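Long-range contacts in prolyl-ACP dehydrogenase (Oscillatoria sp., PDB 4IRN), which probably uses its FAD cofactor to oxidise a prolyl group carried on an acyl carrier protein, a step in the biosynthesis of the cyanotoxin anatoxin-a: residues Q43-R48 against T104-Q109; A286-M291 against N331-L336. All blocks are in the same frame, centred on the assembly; numbering follows the deposited sequence.

In the fold
Both contacts belong to the helical parts of the acyl-CoA dehydrogenase fold and follow each other along the chain. Interaction 1 joins helices 42-58 and 101-114 of the N-terminal domain and closes before interaction 2 opens between helices 285-304 and 316-344 of the C-terminal domain. Their centres are about 13 Å apart, on the same side of the chain's centre, and they touch: Leu108 packs against Ala286, and the amide of Gln109 lies on Val288, Gly289 and Lys333. Each contact thus joins helices within its own domain, while Leu108 and Gln109 of helix 101-114 link the two. Both contacts lie away from the FAD sites.

Interaction 1: Q43-R48 against T104-Q109; sequences QQIQFR and TAYALQ
The Tyr106 ring receives the aliphatic part of Arg48 on one face, where CD of Arg48 stands 3.5 Å from the ring centroid, almost over its centre, a CH-pi contact. At the ring's edge, near its plane, lies the backbone of Gln44, with Gln44 O 3.4 Å from Tyr106 CE2. Ile45 CD1 lies 4.3 Å from Tyr106 CZ, by the hydroxyl end of the ring. Another flat group, the Arg48 guanidinium, has Tyr106 O and Gln109 OE1 at its edge.

Arg48 suits this place because its chain both packs and bonds. With CG anti to the backbone N (chi1 -172°) and the chain extended as far as NE, the methylenes cross the tyrosine at about a right angle and carry the guanidinium on to Gln109. There it grips one oxygen side-on: Arg48 NH2 donates to Gln109 OE1 over 2.7 Å and NE over 3.0 Å, the guanidinium and amide planes being 30° apart. Both bonds are noticeably bent, as expected when two N-H groups share one oxygen. They hold the oxygen end of the amide, and the bond from Gln109 NE2 to Glu292 OE1 holds the nitrogen end; together they would fix how the amide is turned.

Small Ala107 lets the backbones close in, its CA 4.8 Å from that of Arg48, while its CB meets Phe47 CE2 at 3.7 Å. The segment axes cross at -36° in this N-terminal helical domain. Trp40 stacks on Tyr106, Trp88 meets the Phe47 ring, and helices 118-138, 285-304 and 316-344 pack against segment 104-109.

Interaction 2: A286-M291 against N331-L336; sequences AAVGTM and NAKAYL
Val288 meets Ala332, Lys333 and Leu336 within the C-terminal helical bundle of the acyl-CoA dehydrogenase fold, where segments 286-291 and 331-336, on helices 285-304 and 316-344, run nearly antiparallel (164°, segment axes 10.0 Å apart at closest). The contact between the segments is apolar, with no hydrogen bond across it. Branched at CB, valine can spread its two methyls over neighbouring partners: CG2 lies 4.0 Å from Ala332 CB and 4.1 Å from Leu336 CD2, while CG1 rests 3.8 Å from the methylene CG of Lys333. Alanine suits position 332 because its short side chain leaves room for the valine to come down on it. Flexible Met291 brings SD to 4.4 Å from the same Ala332 CB, a looser touch.

Further out, Leu329, one turn before Ala332, packs against both Val288 and Met291. Ala363 and Trp364 of helix 350-375 also touch Met291, and Gln109 of helix 101-114 lies against Val288 and Lys333. A second subunit packs on Asn331, Ala334 and Tyr335.

Lys333 suits the margin of this core, its chain extended beyond CG so that NZ can make weak, long ion pairs with Glu292 OE1 and Glu330 OE2.

Interaction 1: Q43-R48 against T104-Q109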
ATOM      1  N   GLN A  43      14.049  35.817  11.899  1.00 26.25           N
ATOM      2  CA  GLN A  43      14.697  36.203  10.651  1.00 25.03           C
ATOM      3  C   GLN A  43      14.511  35.163   9.543  1.00 26.74           C
ATOM      4  O   GLN A  43      14.348  35.521   8.383  1.00 26.21           O
ATOM      5  CB  GLN A  43      16.158  36.573  10.909  1.00 26.21           C
ATOM      6  CG  GLN A  43      16.319  37.897  11.677  1.00 42.89           C
ATOM      7  CD  GLN A  43      15.726  37.913  13.083  1.00 65.61           C
ATOM      8  OE1 GLN A  43      15.711  36.911  13.800  1.00 59.22           O
ATOM      9  NE2 GLN A  43      15.183  39.039  13.496  1.00 62.47           N
ATOM     10  N   GLN A  44      14.470  33.877   9.925  1.00 21.37           N
ATOM     11  CA  GLN A  44      14.218  32.744   9.040  1.00 20.37           C
ATOM     12  C   GLN A  44      12.746  32.747   8.592  1.00 24.16           C
ATOM     13  O   GLN A  44      12.491  32.525   7.403  1.00 24.16           O
ATOM     14  CB  GLN A  44      14.591  31.425   9.733  1.00 21.43           C
ATOM     15  CG  GLN A  44      16.096  31.277   9.929  1.00 29.61           C
ATOM     16  CD  GLN A  44      16.463  30.079  10.759  1.00 34.52           C
ATOM     17  OE1 GLN A  44      16.134  29.989  11.944  1.00 27.61           O
ATOM     18  NE2 GLN A  44      17.186  29.147  10.162  1.00 19.73           N
ATOM     19  N   ILE A  45      11.783  33.028   9.535  1.00 19.53           N
ATOM     20  CA  ILE A  45      10.341  33.133   9.231  1.00 19.07           C
ATOM     21  C   ILE A  45      10.141  34.293   8.227  1.00 23.96           C
ATOM     22  O   ILE A  45       9.484  34.105   7.197  1.00 22.75           O
ATOM     23  CB  ILE A  45       9.444  33.357  10.494  1.00 21.81           C
ATOM     24  CG1 ILE A  45       9.685  32.348  11.649  1.00 22.50           C
ATOM     25  CG2 ILE A  45       7.951  33.518  10.145  1.00 20.76           C
ATOM     26  CD1 ILE A  45       9.201  30.922  11.481  1.00 31.34           C
ATOM     27  N   GLN A  46      10.729  35.472   8.534  1.00 21.22           N
ATOM     28  CA  GLN A  46      10.655  36.680   7.706  1.00 21.27           C
ATOM     29  C   GLN A  46      11.291  36.537   6.345  1.00 22.56           C
ATOM     30  O   GLN A  46      10.732  37.034   5.379  1.00 23.35           O
ATOM     31  CB  GLN A  46      11.227  37.926   8.418  1.00 23.57           C
ATOM     32  CG  GLN A  46      10.408  38.526   9.571  1.00 50.95           C
ATOM     33  CD  GLN A  46       8.993  38.894   9.202  1.00 80.14           C
ATOM     34  OE1 GLN A  46       8.041  38.135   9.433  1.00 74.23           O
ATOM     35  NE2 GLN A  46       8.815  40.109   8.716  1.00 79.02           N
ATOM     36  N   PHE A  47      12.453  35.876   6.247  1.00 15.53           N
ATOM     37  CA  PHE A  47      13.128  35.674   4.957  1.00 14.37           C
ATOM     38  C   PHE A  47      12.334  34.763   4.032  1.00 20.59           C
ATOM     39  O   PHE A  47      12.209  35.067   2.843  1.00 20.48           O
ATOM     40  CB  PHE A  47      14.586  35.200   5.111  1.00 15.25           C
ATOM     41  CG  PHE A  47      15.329  35.047   3.801  1.00 15.89           C
ATOM     42  CD1 PHE A  47      15.543  36.139   2.971  1.00 18.59           C
ATOM     43  CD2 PHE A  47      15.815  33.811   3.397  1.00 17.71           C
ATOM     44  CE1 PHE A  47      16.208  35.993   1.749  1.00 19.51           C
ATOM     45  CE2 PHE A  47      16.498  33.669   2.184  1.00 20.52           C
ATOM     46  CZ  PHE A  47      16.693  34.762   1.370  1.00 18.61           C
ATOM     47  N   ARG A  48      11.775  33.658   4.581  1.00 17.43           N
ATOM     48  CA  ARG A  48      10.934  32.712   3.838  1.00 16.43           C
ATOM     49  C   ARG A  48       9.665  33.423   3.355  1.00 21.56           C
ATOM     50  O   ARG A  48       9.255  33.225   2.209  1.00 22.29           O
ATOM     51  CB  ARG A  48      10.598  31.485   4.701  1.00 13.14           C
ATOM     52  CG  ARG A  48       9.896  30.366   3.942  1.00 15.46           C
ATOM     53  CD  ARG A  48       9.395  29.281   4.867  1.00 15.15           C
ATOM     54  NE  ARG A  48       8.396  28.425   4.225  1.00 20.92           N
ATOM     55  CZ  ARG A  48       7.081  28.582   4.348  1.00 33.68           C
ATOM     56  NH1 ARG A  48       6.589  29.569   5.086  1.00 24.83           N
ATOM     57  NH2 ARG A  48       6.248  27.759   3.724  1.00 17.78           N
ATOM     58  N   THR A 104      18.761  28.002   3.873  1.00 16.41           N
ATOM     59  CA  THR A 104      18.686  27.775   2.422  1.00 15.37           C
ATOM     60  C   THR A 104      17.528  26.809   2.095  1.00 19.49           C
ATOM     61  O   THR A 104      16.716  27.124   1.227  1.00 19.20           O
ATOM     62  CB  THR A 104      20.052  27.301   1.871  1.00 15.76           C
ATOM     63  OG1 THR A 104      21.097  28.136   2.364  1.00 11.62           O
ATOM     64  CG2 THR A 104      20.104  27.272   0.356  1.00 14.39           C
ATOM     65  N   ALA A 105      17.427  25.679   2.835  1.00 15.80           N
ATOM     66  CA  ALA A 105      16.382  24.663   2.675  1.00 15.76           C
ATOM     67  C   ALA A 105      14.996  25.220   3.008  1.00 18.67           C
ATOM     68  O   ALA A 105      14.037  24.959   2.279  1.00 17.53           O
ATOM     69  CB  ALA A 105      16.690  23.447   3.540  1.00 16.63           C
ATOM     70  N   TYR A 106      14.904  26.010   4.095  1.00 15.84           N
ATOM     71  CA  TYR A 106      13.670  26.662   4.545  1.00 16.00           C
ATOM     72  C   TYR A 106      13.162  27.668   3.493  1.00 20.79           C
ATOM     73  O   TYR A 106      11.971  27.680   3.182  1.00 20.14           O
ATOM     74  CB  TYR A 106      13.909  27.353   5.897  1.00 17.18           C
ATOM     75  CG  TYR A 106      12.650  27.744   6.645  1.00 19.95           C
ATOM     76  CD1 TYR A 106      11.649  26.809   6.909  1.00 22.07           C
ATOM     77  CD2 TYR A 106      12.499  29.026   7.171  1.00 20.85           C
ATOM     78  CE1 TYR A 106      10.516  27.152   7.647  1.00 23.64           C
ATOM     79  CE2 TYR A 106      11.364  29.385   7.899  1.00 21.75           C
ATOM     80  CZ  TYR A 106      10.379  28.443   8.140  1.00 31.14           C
ATOM     81  OH  TYR A 106       9.261  28.794   8.854  1.00 34.74           O
ATOM     82  N   ALA A 107      14.087  28.478   2.925  1.00 18.26           N
ATOM     83  CA  ALA A 107      13.816  29.476   1.888  1.00 17.83           C
ATOM     84  C   ALA A 107      13.418  28.789   0.578  1.00 21.65           C
ATOM     85  O   ALA A 107      12.525  29.292  -0.107  1.00 22.29           O
ATOM     86  CB  ALA A 107      15.036  30.363   1.675  1.00 18.47           C
ATOM     87  N   LEU A 108      14.035  27.622   0.262  1.00 17.45           N
ATOM     88  CA  LEU A 108      13.700  26.820  -0.932  1.00 16.72           C
ATOM     89  C   LEU A 108      12.288  26.240  -0.805  1.00 20.43           C
ATOM     90  O   LEU A 108      11.557  26.184  -1.798  1.00 20.61           O
ATOM     91  CB  LEU A 108      14.701  25.674  -1.189  1.00 16.40           C
ATOM     92  CG  LEU A 108      16.121  26.020  -1.638  1.00 20.65           C
ATOM     93  CD1 LEU A 108      17.020  24.810  -1.552  1.00 21.06           C
ATOM     94  CD2 LEU A 108      16.154  26.596  -3.038  1.00 20.78           C
ATOM     95  N   GLN A 109      11.897  25.820   0.483  1.00 15.82           N
ATOM     96  CA  GLN A 109      10.557  25.334   0.769  1.00 14.92           C
ATOM     97  C   GLN A 109       9.569  26.464   0.443  1.00 19.77           C
ATOM     98  O   GLN A 109       8.588  26.230  -0.268  1.00 20.34           O
ATOM     99  CB  GLN A 109      10.438  24.889   2.239  1.00 15.72           C
ATOM    100  CG  GLN A 109       9.325  23.879   2.495  1.00 18.62           C
ATOM    101  CD  GLN A 109       8.008  24.506   2.871  1.00 30.22           C
ATOM    102  OE1 GLN A 109       7.904  25.708   3.121  1.00 29.74           O
ATOM    103  NE2 GLN A 109       6.973  23.689   2.978  1.00 16.23           N
TER

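Interaction 2: A286-M291 against N331-L336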
ATOM      1  N   ALA A 286      12.079  22.396  -2.545  1.00 14.90           N
ATOM      2  CA  ALA A 286      10.971  23.208  -3.040  1.00 14.02           C
ATOM      3  C   ALA A 286       9.698  22.393  -3.253  1.00 17.74           C
ATOM      4  O   ALA A 286       8.608  22.943  -3.115  1.00 16.83           O
ATOM      5  CB  ALA A 286      11.370  23.901  -4.313  1.00 14.37           C
ATOM      6  N   ALA A 287       9.839  21.080  -3.563  1.00 14.79           N
ATOM      7  CA  ALA A 287       8.735  20.131  -3.756  1.00 14.06           C
ATOM      8  C   ALA A 287       7.903  20.009  -2.474  1.00 17.01           C
ATOM      9  O   ALA A 287       6.683  19.858  -2.561  1.00 16.24           O
ATOM     10  CB  ALA A 287       9.271  18.770  -4.164  1.00 14.87           C
ATOM     11  N   VAL A 288       8.562  20.141  -1.295  1.00 12.96           N
ATOM     12  CA  VAL A 288       7.942  20.129   0.037  1.00 12.40           C
ATOM     13  C   VAL A 288       7.001  21.348   0.142  1.00 16.83           C
ATOM     14  O   VAL A 288       5.900  21.225   0.692  1.00 16.93           O
ATOM     15  CB  VAL A 288       9.000  20.074   1.185  1.00 15.23           C
ATOM     16  CG1 VAL A 288       8.337  19.956   2.555  1.00 14.71           C
ATOM     17  CG2 VAL A 288       9.979  18.915   0.976  1.00 14.75           C
ATOM     18  N   GLY A 289       7.430  22.480  -0.433  1.00 12.60           N
ATOM     19  CA  GLY A 289       6.663  23.724  -0.486  1.00 12.04           C
ATOM     20  C   GLY A 289       5.432  23.597  -1.358  1.00 17.02           C
ATOM     21  O   GLY A 289       4.353  24.065  -0.981  1.00 17.49           O
ATOM     22  N   THR A 290       5.588  22.918  -2.519  1.00 13.13           N
ATOM     23  CA  THR A 290       4.525  22.615  -3.484  1.00 12.66           C
ATOM     24  C   THR A 290       3.470  21.722  -2.808  1.00 16.64           C
ATOM     25  O   THR A 290       2.272  21.948  -2.984  1.00 16.23           O
ATOM     26  CB  THR A 290       5.129  21.945  -4.731  1.00 19.19           C
ATOM     27  OG1 THR A 290       6.168  22.776  -5.257  1.00 18.93           O
ATOM     28  CG2 THR A 290       4.096  21.636  -5.808  1.00 15.30           C
ATOM     29  N   MET A 291       3.932  20.735  -2.011  1.00 12.70           N
ATOM     30  CA  MET A 291       3.092  19.812  -1.260  1.00 12.55           C
ATOM     31  C   MET A 291       2.248  20.569  -0.235  1.00 18.01           C
ATOM     32  O   MET A 291       1.074  20.229  -0.052  1.00 18.80           O
ATOM     33  CB  MET A 291       3.951  18.748  -0.564  1.00 14.86           C
ATOM     34  CG  MET A 291       4.565  17.718  -1.517  1.00 17.89           C
ATOM     35  SD  MET A 291       5.763  16.613  -0.726  1.00 21.33           S
ATOM     36  CE  MET A 291       4.674  15.602   0.219  1.00 18.21           C
ATOM     37  N   ASN A 331       6.591  14.415   7.255  1.00 16.79           N
ATOM     38  CA  ASN A 331       7.677  13.449   7.065  1.00 16.16           C
ATOM     39  C   ASN A 331       8.718  13.990   6.085  1.00 18.61           C
ATOM     40  O   ASN A 331       9.913  13.799   6.299  1.00 17.51           O
ATOM     41  CB  ASN A 331       7.147  12.128   6.533  1.00 16.40           C
ATOM     42  CG  ASN A 331       6.528  11.216   7.566  1.00 51.58           C
ATOM     43  OD1 ASN A 331       7.098  10.984   8.638  1.00 56.18           O
ATOM     44  ND2 ASN A 331       5.370  10.627   7.226  1.00 40.88           N
ATOM     45  N   ALA A 332       8.254  14.643   4.996  1.00 13.87           N
ATOM     46  CA  ALA A 332       9.094  15.263   3.969  1.00 13.23           C
ATOM     47  C   ALA A 332       9.957  16.363   4.605  1.00 16.41           C
ATOM     48  O   ALA A 332      11.156  16.438   4.331  1.00 15.20           O
ATOM     49  CB  ALA A 332       8.233  15.846   2.855  1.00 13.80           C
ATOM     50  N   LYS A 333       9.351  17.179   5.485  1.00 14.07           N
ATOM     51  CA  LYS A 333      10.023  18.254   6.224  1.00 14.76           C
ATOM     52  C   LYS A 333      11.133  17.659   7.111  1.00 19.92           C
ATOM     53  O   LYS A 333      12.259  18.150   7.097  1.00 19.93           O
ATOM     54  CB  LYS A 333       9.017  19.056   7.077  1.00 16.64           C
ATOM     55  CG  LYS A 333       8.226  20.096   6.302  1.00 17.76           C
ATOM     56  CD  LYS A 333       7.183  20.772   7.183  1.00 30.48           C
ATOM     57  CE  LYS A 333       6.344  21.786   6.434  1.00 48.52           C
ATOM     58  NZ  LYS A 333       5.327  22.433   7.312  1.00 53.31           N
ATOM     59  N   ALA A 334      10.828  16.555   7.811  1.00 16.15           N
ATOM     60  CA  ALA A 334      11.781  15.840   8.658  1.00 15.68           C
ATOM     61  C   ALA A 334      13.020  15.324   7.883  1.00 19.30           C
ATOM     62  O   ALA A 334      14.145  15.511   8.354  1.00 18.92           O
ATOM     63  CB  ALA A 334      11.083  14.692   9.351  1.00 16.27           C
ATOM     64  N   TYR A 335      12.817  14.714   6.689  1.00 15.33           N
ATOM     65  CA  TYR A 335      13.914  14.193   5.868  1.00 15.43           C
ATOM     66  C   TYR A 335      14.768  15.309   5.319  1.00 22.10           C
ATOM     67  O   TYR A 335      15.993  15.167   5.275  1.00 21.88           O
ATOM     68  CB  TYR A 335      13.419  13.304   4.719  1.00 16.48           C
ATOM     69  CG  TYR A 335      13.116  11.879   5.128  1.00 18.22           C
ATOM     70  CD1 TYR A 335      14.136  11.004   5.496  1.00 20.05           C
ATOM     71  CD2 TYR A 335      11.814  11.392   5.113  1.00 19.32           C
ATOM     72  CE1 TYR A 335      13.862   9.693   5.890  1.00 20.64           C
ATOM     73  CE2 TYR A 335      11.527  10.082   5.495  1.00 20.45           C
ATOM     74  CZ  TYR A 335      12.553   9.239   5.900  1.00 25.22           C
ATOM     75  OH  TYR A 335      12.260   7.951   6.287  1.00 20.28           O
ATOM     76  N   LEU A 336      14.122  16.426   4.909  1.00 19.53           N
ATOM     77  CA  LEU A 336      14.788  17.599   4.352  1.00 19.41           C
ATOM     78  C   LEU A 336      15.649  18.304   5.403  1.00 22.50           C
ATOM     79  O   LEU A 336      16.789  18.664   5.105  1.00 21.76           O
ATOM     80  CB  LEU A 336      13.757  18.571   3.747  1.00 19.88           C
ATOM     81  CG  LEU A 336      14.293  19.894   3.197  1.00 25.57           C
ATOM     82  CD1 LEU A 336      15.281  19.673   2.052  1.00 26.29           C
ATOM     83  CD2 LEU A 336      13.167  20.819   2.804  1.00 28.03           C
TER